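Local coordinates for putative OmpA family lipoprotein (Burkholderia cenocepacia, PDB 5LKW) that probably anchors the outer membrane to peptidoglycan as part of the Tol-Pal system, its periplasmic OmpA-like domain binding the peptidoglycan component diaminopimelic acid, at residues L13-I18 with Q32-Q37; L51-T56 with D117-Q122. All blocks are in the same frame, centred on the assembly; numbering follows the deposited sequence.

Contact 1 (L13-I18 with Q32-Q37); sequences LAKRSI and QPLMQQ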
ATOM      1  N   LEU A  13     -11.724  -3.430  -6.810  1.00 38.64           N
ATOM      2  CA  LEU A  13     -11.250  -3.440  -5.471  1.00 37.17           C
ATOM      3  C   LEU A  13     -10.357  -4.636  -5.162  1.00 36.06           C
ATOM      4  O   LEU A  13      -9.690  -4.609  -4.153  1.00 36.94           O
ATOM      5  CB  LEU A  13     -12.428  -3.396  -4.491  1.00 37.27           C
ATOM      6  CG  LEU A  13     -12.936  -2.087  -3.865  1.00 36.88           C
ATOM      7  CD1 LEU A  13     -12.670  -0.822  -4.688  1.00 37.42           C
ATOM      8  CD2 LEU A  13     -14.421  -2.237  -3.632  1.00 35.15           C
ATOM      9  N   ALA A  14     -10.324  -5.663  -6.023  1.00 34.21           N
ATOM     10  CA  ALA A  14      -9.467  -6.828  -5.780  1.00 32.02           C
ATOM     11  C   ALA A  14      -8.008  -6.447  -5.927  1.00 29.79           C
ATOM     12  O   ALA A  14      -7.145  -7.201  -5.548  1.00 28.40           O
ATOM     13  CB  ALA A  14      -9.783  -8.009  -6.731  1.00 30.51           C
ATOM     14  N   LYS A  15      -7.733  -5.313  -6.546  1.00 28.82           N
ATOM     15  CA  LYS A  15      -6.341  -4.923  -6.739  1.00 27.57           C
ATOM     16  C   LYS A  15      -5.958  -4.088  -5.524  1.00 25.71           C
ATOM     17  O   LYS A  15      -6.513  -3.000  -5.303  1.00 25.92           O
ATOM     18  CB  LYS A  15      -6.101  -4.194  -8.074  1.00 27.02           C
ATOM     19  CG  LYS A  15      -4.578  -4.242  -8.507  1.00 30.27           C
ATOM     20  CD  LYS A  15      -4.098  -2.910  -9.075  1.00 27.14           C
ATOM     21  CE  LYS A  15      -2.634  -2.940  -9.524  1.00 29.24           C
ATOM     22  NZ  LYS A  15      -1.527  -2.782  -8.523  1.00 24.37           N
ATOM     23  N   ARG A  16      -5.022  -4.613  -4.741  1.00 23.69           N
ATOM     24  CA  ARG A  16      -4.685  -4.072  -3.427  1.00 24.70           C
ATOM     25  C   ARG A  16      -3.219  -3.719  -3.195  1.00 22.49           C
ATOM     26  O   ARG A  16      -2.821  -3.454  -2.065  1.00 23.87           O
ATOM     27  CB  ARG A  16      -5.217  -5.009  -2.318  1.00 24.34           C
ATOM     28  CG  ARG A  16      -6.693  -4.807  -2.199  1.00 28.07           C
ATOM     29  CD  ARG A  16      -7.436  -5.700  -1.235  1.00 32.74           C
ATOM     30  NE  ARG A  16      -8.790  -5.988  -1.779  1.00 33.26           N
ATOM     31  CZ  ARG A  16      -9.692  -6.761  -1.169  1.00 33.91           C
ATOM     32  NH1 ARG A  16      -9.410  -7.301   0.004  1.00 28.68           N
ATOM     33  NH2 ARG A  16     -10.875  -7.007  -1.734  1.00 34.34           N
ATOM     34  N   SER A  17      -2.411  -3.684  -4.249  1.00 21.66           N
ATOM     35  CA  SER A  17      -1.012  -3.351  -4.072  1.00 19.14           C
ATOM     36  C   SER A  17      -0.663  -2.117  -4.937  1.00 18.70           C
ATOM     37  O   SER A  17      -1.132  -2.015  -6.079  1.00 19.32           O
ATOM     38  CB  SER A  17      -0.172  -4.550  -4.501  1.00 20.25           C
ATOM     39  OG  SER A  17      -0.276  -5.653  -3.607  1.00 21.99           O
ATOM     40  N   ILE A  18       0.165  -1.220  -4.400  1.00 18.12           N
ATOM     41  CA  ILE A  18       0.736  -0.065  -5.101  1.00 16.71           C
ATOM     42  C   ILE A  18       2.244  -0.345  -5.142  1.00 16.31           C
ATOM     43  O   ILE A  18       2.837  -0.610  -4.138  1.00 16.08           O
ATOM     44  CB  ILE A  18       0.471   1.293  -4.358  1.00 16.80           C
ATOM     45  CG1 ILE A  18      -1.007   1.661  -4.344  1.00 20.36           C
ATOM     46  CG2 ILE A  18       1.211   2.437  -5.017  1.00 16.40           C
ATOM     47  CD1 ILE A  18      -1.859   0.726  -3.541  1.00 24.41           C
ATOM     48  N   GLN A  32      -4.233   6.882  -9.457  1.00 25.69           N
ATOM     49  CA  GLN A  32      -5.384   7.722  -9.013  1.00 28.55           C
ATOM     50  C   GLN A  32      -6.730   6.962  -9.022  1.00 29.11           C
ATOM     51  O   GLN A  32      -7.473   6.993  -8.033  1.00 29.84           O
ATOM     52  CB  GLN A  32      -5.518   8.985  -9.865  1.00 29.61           C
ATOM     53  CG  GLN A  32      -4.377  10.007  -9.834  1.00 34.60           C
ATOM     54  CD  GLN A  32      -4.392  10.926 -11.129  1.00 42.39           C
ATOM     55  OE1 GLN A  32      -4.892  10.512 -12.193  1.00 41.33           O
ATOM     56  NE2 GLN A  32      -3.872  12.169 -11.010  1.00 42.48           N
ATOM     57  N   PRO A  33      -7.073   6.283 -10.137  1.00 29.25           N
ATOM     58  CA  PRO A  33      -8.384   5.602 -10.108  1.00 30.01           C
ATOM     59  C   PRO A  33      -8.516   4.477  -9.068  1.00 30.45           C
ATOM     60  O   PRO A  33      -9.587   4.316  -8.451  1.00 30.01           O
ATOM     61  CB  PRO A  33      -8.545   5.065 -11.547  1.00 29.96           C
ATOM     62  CG  PRO A  33      -7.602   5.884 -12.373  1.00 28.86           C
ATOM     63  CD  PRO A  33      -6.444   6.215 -11.469  1.00 29.46           C
ATOM     64  N   LEU A  34      -7.431   3.730  -8.842  1.00 30.42           N
ATOM     65  CA  LEU A  34      -7.413   2.740  -7.763  1.00 30.27           C
ATOM     66  C   LEU A  34      -7.607   3.365  -6.359  1.00 29.75           C
ATOM     67  O   LEU A  34      -8.395   2.849  -5.544  1.00 29.69           O
ATOM     68  CB  LEU A  34      -6.141   1.885  -7.852  1.00 30.95           C
ATOM     69  CG  LEU A  34      -5.939   0.739  -6.853  1.00 31.87           C
ATOM     70  CD1 LEU A  34      -7.087  -0.297  -6.997  1.00 34.54           C
ATOM     71  CD2 LEU A  34      -4.547   0.109  -7.092  1.00 31.90           C
ATOM     72  N   MET A  35      -6.932   4.484  -6.097  1.00 30.09           N
ATOM     73  CA  MET A  35      -7.096   5.217  -4.831  1.00 29.76           C
ATOM     74  C   MET A  35      -8.577   5.683  -4.673  1.00 30.94           C
ATOM     75  O   MET A  35      -9.151   5.656  -3.568  1.00 29.62           O
ATOM     76  CB  MET A  35      -6.171   6.457  -4.777  1.00 29.47           C
ATOM     77  CG  MET A  35      -4.595   6.242  -4.664  1.00 30.02           C
ATOM     78  SD  MET A  35      -4.113   5.270  -3.238  1.00 30.06           S
ATOM     79  CE  MET A  35      -4.451   3.591  -3.842  1.00 26.54           C
ATOM     80  N   GLN A  36      -9.164   6.114  -5.791  1.00 31.40           N
ATOM     81  CA  GLN A  36     -10.538   6.604  -5.846  1.00 32.23           C
ATOM     82  C   GLN A  36     -11.523   5.489  -5.566  1.00 33.36           C
ATOM     83  O   GLN A  36     -12.477   5.662  -4.788  1.00 32.67           O
ATOM     84  CB  GLN A  36     -10.787   7.268  -7.204  1.00 32.80           C
ATOM     85  CG  GLN A  36      -9.784   8.403  -7.382  1.00 36.69           C
ATOM     86  CD  GLN A  36     -10.076   9.375  -8.493  1.00 43.70           C
ATOM     87  OE1 GLN A  36      -9.651   9.159  -9.644  1.00 48.41           O
ATOM     88  NE2 GLN A  36     -10.734  10.504  -8.149  1.00 44.18           N
ATOM     89  N   GLN A  37     -11.276   4.330  -6.177  1.00 33.36           N
ATOM     90  CA  GLN A  37     -12.102   3.188  -5.898  1.00 33.95           C
ATOM     91  C   GLN A  37     -12.061   2.820  -4.428  1.00 32.46           C
ATOM     92  O   GLN A  37     -13.121   2.733  -3.770  1.00 31.66           O
ATOM     93  CB  GLN A  37     -11.735   2.011  -6.793  1.00 34.04           C
ATOM     94  CG  GLN A  37     -12.619   1.926  -8.029  1.00 40.16           C
ATOM     95  CD  GLN A  37     -11.834   1.776  -9.324  1.00 48.19           C
ATOM     96  OE1 GLN A  37     -10.595   1.802  -9.334  1.00 51.01           O
ATOM     97  NE2 GLN A  37     -12.559   1.626 -10.437  1.00 49.31           N
TER

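Contact 2 (L51-T56 with D117-Q122); sequences LIQGNT and DLVYQQ. With API (2,6-diaminopimelic acid), chain C.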
ATOM      1  N   LEU A  51      -5.515  -1.662   6.926  1.00 28.70           N
ATOM      2  CA  LEU A  51      -4.147  -1.521   7.335  1.00 27.00           C
ATOM      3  C   LEU A  51      -3.324  -1.334   6.080  1.00 25.19           C
ATOM      4  O   LEU A  51      -3.381  -2.162   5.185  1.00 25.99           O
ATOM      5  CB  LEU A  51      -3.700  -2.795   8.037  1.00 25.48           C
ATOM      6  CG  LEU A  51      -2.319  -2.790   8.634  1.00 25.91           C
ATOM      7  CD1 LEU A  51      -2.233  -1.901   9.894  1.00 29.07           C
ATOM      8  CD2 LEU A  51      -1.966  -4.278   8.957  1.00 25.80           C
ATOM      9  N   ILE A  52      -2.523  -0.280   6.029  1.00 24.13           N
ATOM     10  CA  ILE A  52      -1.711  -0.032   4.835  1.00 21.93           C
ATOM     11  C   ILE A  52      -0.272  -0.353   5.217  1.00 21.70           C
ATOM     12  O   ILE A  52       0.315   0.357   5.998  1.00 21.78           O
ATOM     13  CB  ILE A  52      -1.813   1.465   4.357  1.00 23.45           C
ATOM     14  CG1 ILE A  52      -3.252   1.849   3.917  1.00 21.37           C
ATOM     15  CG2 ILE A  52      -0.826   1.778   3.194  1.00 16.75           C
ATOM     16  CD1 ILE A  52      -3.431   3.364   4.107  1.00 19.15           C
ATOM     17  N   GLN A  53       0.277  -1.434   4.656  1.00 21.97           N
ATOM     18  CA  GLN A  53       1.619  -1.969   4.951  1.00 21.03           C
ATOM     19  C   GLN A  53       2.609  -1.646   3.802  1.00 20.77           C
ATOM     20  O   GLN A  53       2.433  -2.120   2.662  1.00 20.40           O
ATOM     21  CB  GLN A  53       1.572  -3.490   5.062  1.00 21.62           C
ATOM     22  CG  GLN A  53       0.540  -4.077   6.004  1.00 24.65           C
ATOM     23  CD  GLN A  53       0.790  -5.549   6.227  1.00 23.95           C
ATOM     24  OE1 GLN A  53       0.769  -6.341   5.286  1.00 28.24           O
ATOM     25  NE2 GLN A  53       1.041  -5.922   7.472  1.00 30.04           N
ATOM     26  N   GLY A  54       3.625  -0.851   4.126  1.00 19.18           N
ATOM     27  CA  GLY A  54       4.758  -0.545   3.253  1.00 18.61           C
ATOM     28  C   GLY A  54       5.896  -1.566   3.380  1.00 17.39           C
ATOM     29  O   GLY A  54       6.262  -1.970   4.483  1.00 18.54           O
ATOM     30  N   ASN A  55       6.422  -1.961   2.238  1.00 16.88           N
ATOM     31  CA  ASN A  55       7.457  -2.995   2.074  1.00 17.23           C
ATOM     32  C   ASN A  55       8.528  -2.361   1.157  1.00 16.87           C
ATOM     33  O   ASN A  55       8.253  -1.385   0.434  1.00 16.47           O
ATOM     34  CB  ASN A  55       6.899  -4.303   1.460  1.00 15.43           C
ATOM     35  CG  ASN A  55       5.785  -4.966   2.316  1.00 18.69           C
ATOM     36  OD1 ASN A  55       6.081  -5.816   3.129  1.00 22.97           O
ATOM     37  ND2 ASN A  55       4.524  -4.540   2.146  1.00 19.29           N
ATOM     38  N   THR A  56       9.748  -2.893   1.191  1.00 16.50           N
ATOM     39  CA  THR A  56      10.828  -2.352   0.403  1.00 16.25           C
ATOM     40  C   THR A  56      11.547  -3.581  -0.227  1.00 16.49           C
ATOM     41  O   THR A  56      11.350  -4.720   0.205  1.00 15.38           O
ATOM     42  CB  THR A  56      11.854  -1.562   1.281  1.00 17.16           C
ATOM     43  OG1 THR A  56      12.608  -2.503   2.083  1.00 20.08           O
ATOM     44  CG2 THR A  56      11.182  -0.520   2.176  1.00 12.92           C
ATOM     45  N   ASP A 117       0.582  -2.569   0.519  1.00 17.20           N
ATOM     46  CA  ASP A 117      -0.665  -3.312   0.446  1.00 18.97           C
ATOM     47  C   ASP A 117      -1.743  -2.713   1.356  1.00 19.93           C
ATOM     48  O   ASP A 117      -1.481  -2.401   2.540  1.00 17.90           O
ATOM     49  CB  ASP A 117      -0.495  -4.800   0.879  1.00 19.00           C
ATOM     50  CG  ASP A 117       0.589  -5.537   0.107  1.00 18.12           C
ATOM     51  OD1 ASP A 117       0.677  -5.379  -1.144  1.00 18.12           O
ATOM     52  OD2 ASP A 117       1.328  -6.322   0.774  1.00 17.31           O
ATOM     53  N   LEU A 118      -2.970  -2.717   0.814  1.00 21.34           N
ATOM     54  CA  LEU A 118      -4.176  -2.354   1.543  1.00 22.94           C
ATOM     55  C   LEU A 118      -4.649  -3.635   2.160  1.00 23.80           C
ATOM     56  O   LEU A 118      -5.084  -4.540   1.438  1.00 23.68           O
ATOM     57  CB  LEU A 118      -5.233  -1.771   0.574  1.00 22.26           C
ATOM     58  CG  LEU A 118      -5.091  -0.328   0.012  1.00 24.30           C
ATOM     59  CD1 LEU A 118      -3.954  -0.159  -0.853  1.00 26.96           C
ATOM     60  CD2 LEU A 118      -6.293   0.033  -0.853  1.00 24.20           C
ATOM     61  N   VAL A 119      -4.553  -3.740   3.492  1.00 24.68           N
ATOM     62  CA  VAL A 119      -4.965  -4.998   4.153  1.00 25.47           C
ATOM     63  C   VAL A 119      -6.259  -4.730   4.966  1.00 27.69           C
ATOM     64  O   VAL A 119      -6.250  -4.077   6.009  1.00 27.21           O
ATOM     65  CB  VAL A 119      -3.830  -5.582   5.010  1.00 25.74           C
ATOM     66  CG1 VAL A 119      -4.208  -6.990   5.547  1.00 24.57           C
ATOM     67  CG2 VAL A 119      -2.433  -5.575   4.213  1.00 23.88           C
ATOM     68  N   TYR A 120      -7.370  -5.212   4.444  1.00 29.65           N
ATOM     69  CA  TYR A 120      -8.664  -4.797   4.950  1.00 32.46           C
ATOM     70  C   TYR A 120      -8.930  -5.666   6.145  1.00 34.30           C
ATOM     71  O   TYR A 120      -8.777  -6.897   6.052  1.00 34.11           O
ATOM     72  CB  TYR A 120      -9.717  -4.960   3.871  1.00 31.24           C
ATOM     73  CG  TYR A 120      -9.864  -3.736   2.972  1.00 32.37           C
ATOM     74  CD1 TYR A 120     -10.565  -2.602   3.426  1.00 31.32           C
ATOM     75  CD2 TYR A 120      -9.306  -3.702   1.676  1.00 29.34           C
ATOM     76  CE1 TYR A 120     -10.720  -1.478   2.627  1.00 32.05           C
ATOM     77  CE2 TYR A 120      -9.466  -2.585   0.844  1.00 31.02           C
ATOM     78  CZ  TYR A 120     -10.194  -1.454   1.336  1.00 32.76           C
ATOM     79  OH  TYR A 120     -10.429  -0.297   0.584  1.00 27.72           O
ATOM     80  N   GLN A 121      -9.247  -5.003   7.267  1.00 36.98           N
ATOM     81  CA  GLN A 121      -9.464  -5.642   8.585  1.00 39.15           C
ATOM     82  C   GLN A 121     -10.808  -6.358   8.682  1.00 40.89           C
ATOM     83  O   GLN A 121     -11.824  -5.893   8.132  1.00 40.23           O
ATOM     84  CB  GLN A 121      -9.374  -4.621   9.756  1.00 39.18           C
ATOM     85  CG  GLN A 121      -7.985  -4.017  10.006  1.00 39.11           C
ATOM     86  CD  GLN A 121      -6.883  -5.061   9.886  1.00 41.61           C
ATOM     87  OE1 GLN A 121      -6.331  -5.263   8.800  1.00 42.28           O
ATOM     88  NE2 GLN A 121      -6.569  -5.748  10.999  1.00 39.38           N
ATOM     89  N   GLN A 122     -10.786  -7.479   9.420  1.00 42.90           N
ATOM     90  CA  GLN A 122     -11.982  -8.218   9.823  1.00 44.80           C
ATOM     91  C   GLN A 122     -13.000  -7.285  10.508  1.00 44.83           C
ATOM     92  O   GLN A 122     -14.054  -6.977   9.948  1.00 44.92           O
ATOM     93  CB  GLN A 122     -11.553  -9.365  10.742  1.00 44.75           C
ATOM     94  CG  GLN A 122     -12.488  -9.703  11.880  1.00 48.45           C
ATOM     95  CD  GLN A 122     -12.674 -11.208  12.012  1.00 52.43           C
ATOM     96  OE1 GLN A 122     -11.724 -11.984  11.867  1.00 51.86           O
ATOM     97  NE2 GLN A 122     -13.911 -11.628  12.267  1.00 52.55           N
TER
HETATM   98  C   API C 201      13.715   0.267  -2.133  1.00 20.28           C
HETATM   99  CA  API C 201      15.146   0.300  -1.653  1.00 21.41           C
HETATM  100  C3  API C 201      16.256   0.325  -2.705  1.00 29.73           C
HETATM  101  C4  API C 201      17.615   0.369  -1.977  1.00 40.58           C
HETATM  102  C5  API C 201      18.576   1.472  -2.459  1.00 54.53           C
HETATM  103  C6  API C 201      19.851   1.618  -1.607  1.00 63.20           C
HETATM  104  O   API C 201      13.015  -0.585  -1.604  1.00 16.01           O
HETATM  105  OXT API C 201      13.209   1.028  -2.989  1.00 17.62           O
HETATM  106  N   API C 201      15.324  -0.924  -0.873  1.00 19.72           N

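Contact 1 (L13-I18 with Q32-Q37)
Leu34, on the first turn of helix 32-44, reaches across to Lys15 and carries most of this apolar contact between a chain entering its first strand and the helix that follows. Its CG is anti to the backbone N (chi1 -177°), and both methyls beyond it are used. CD1 rests against the backbone, 3.2 Å from Lys15 O, while CD2 meets the aliphatic part of the lysine, 3.6 Å from Lys15 CD. The two side chains cross at about a right angle. Lys15 is bent at chi2 and chi4, and its ammonium turns back to its own segment, where NZ donates to Ser17 O at 2.6 Å; that bond fixes the tip and leaves the methylenes to pack against Leu34. Next along the helix, Met35 folds at chi2 and chi3, and its terminal CE lies 3.9 Å from Ile18 CD1, with Ile18 CG1 at almost the same distance. The Met35 side chain also touches Val76, Ala79 and Met80 of helix 62-82; since Met35 and Ile18 are both buried, this methyl contact belongs to the core. Gln37 closes the interface near Leu13, at the N-terminal end of segment 13-18, through its CB, which lies 3.7 Å from Leu13 CD1. Within the loop, Arg16 NE donates to Leu13 O at 2.9 Å in a nearly straight bond (171°), with the acceptor close to the guanidinium plane. Arg16 NH2 also binds Leu6 O. Strand 17-19 lies at one edge of the sheet, and the helix that follows it, packed through Met35 on Ile18 of the strand and through Leu34 on the loop leading into it, makes with it the opening beta-alpha unit of the OmpA-like domain.

Contact 2 (L51-T56 with D117-Q122)
Leu51 and Val119 face each other as an antiparallel hydrogen-bonded pair, and the backbone supplies the chief polar links of this contact. Leu51 N donates to Val119 O at 2.7 Å, and Val119 N returns the bond to Leu51 O at 2.6 Å. Two residues on, Gln53 and Asp117 repeat the exchange, N to O in each direction. Between them Ile52 and Leu118 form a non-hydrogen-bonded pair, where Ile52 CA approaches Asp117 O at 3.3 Å in a CA-H...O contact. That carbonyl thus receives both the N-H of Gln53 and the weaker C-H of its neighbour. Side-chain packing lies on the face shared by Leu51, Gln53, Asp117 and Val119. Here CB of Leu51 stands 4.1 Å from CB of Val119, and Gln53 slants obliquely across the valine, its OE1 3.5 Å from Val119 CG2. In Gln53, CG lies beside the backbone N (chi1 -52°), which puts it 3.8 Å from Val119 CG2; the chain runs extended beyond CG. Polar side chains meet more loosely: Asn55 ND2 is 3.9 Å from Asp117 OD2, the amide and carboxylate planes turned 44° apart, and ND2 makes a weak hydrogen bond to Arg115 O. Ser17 OG and Arg115 NE both bind Asp117 OD1, and the arginine probably offsets part of the negative charge. Past the strand, Thr56 belongs to the diaminopimelic acid pocket, its CB 3.3 Å from the ligand's O. The two strands are the middle pair of the four-stranded sheet: strand 90-96 runs parallel to 50-55 on its far side, and strand 17-19 borders 115-120. Helix 62-82 packs on Ile52 through Ala73 and Arg77, while helix 32-44 meets Leu118 and Tyr120 through His38 and Leu42.

How the contacts relate
Contact 1 joins an edge strand and its preceding loop to a helix, whereas contact 2 joins the two central strands of the same sheet. Both are partly buried, but contact 2 lies nearer the centre of the chain. Their chemistry follows from the elements joined: a helix set on a loop and edge strand meets them by methyl and methylene packing in contact 1, while two adjacent strands share paired backbone bonds in contact 2. Strands 17-19 and 115-120 are neighbours, so the two touch directly. Ser17 OG lies 2.7 Å from Asp117 OD1, a probable hydrogen bond, and Ile18 CD1 packs against Leu118 CD1. Of the two, contact 2 alone contains a residue of the ligand pocket, Thr56.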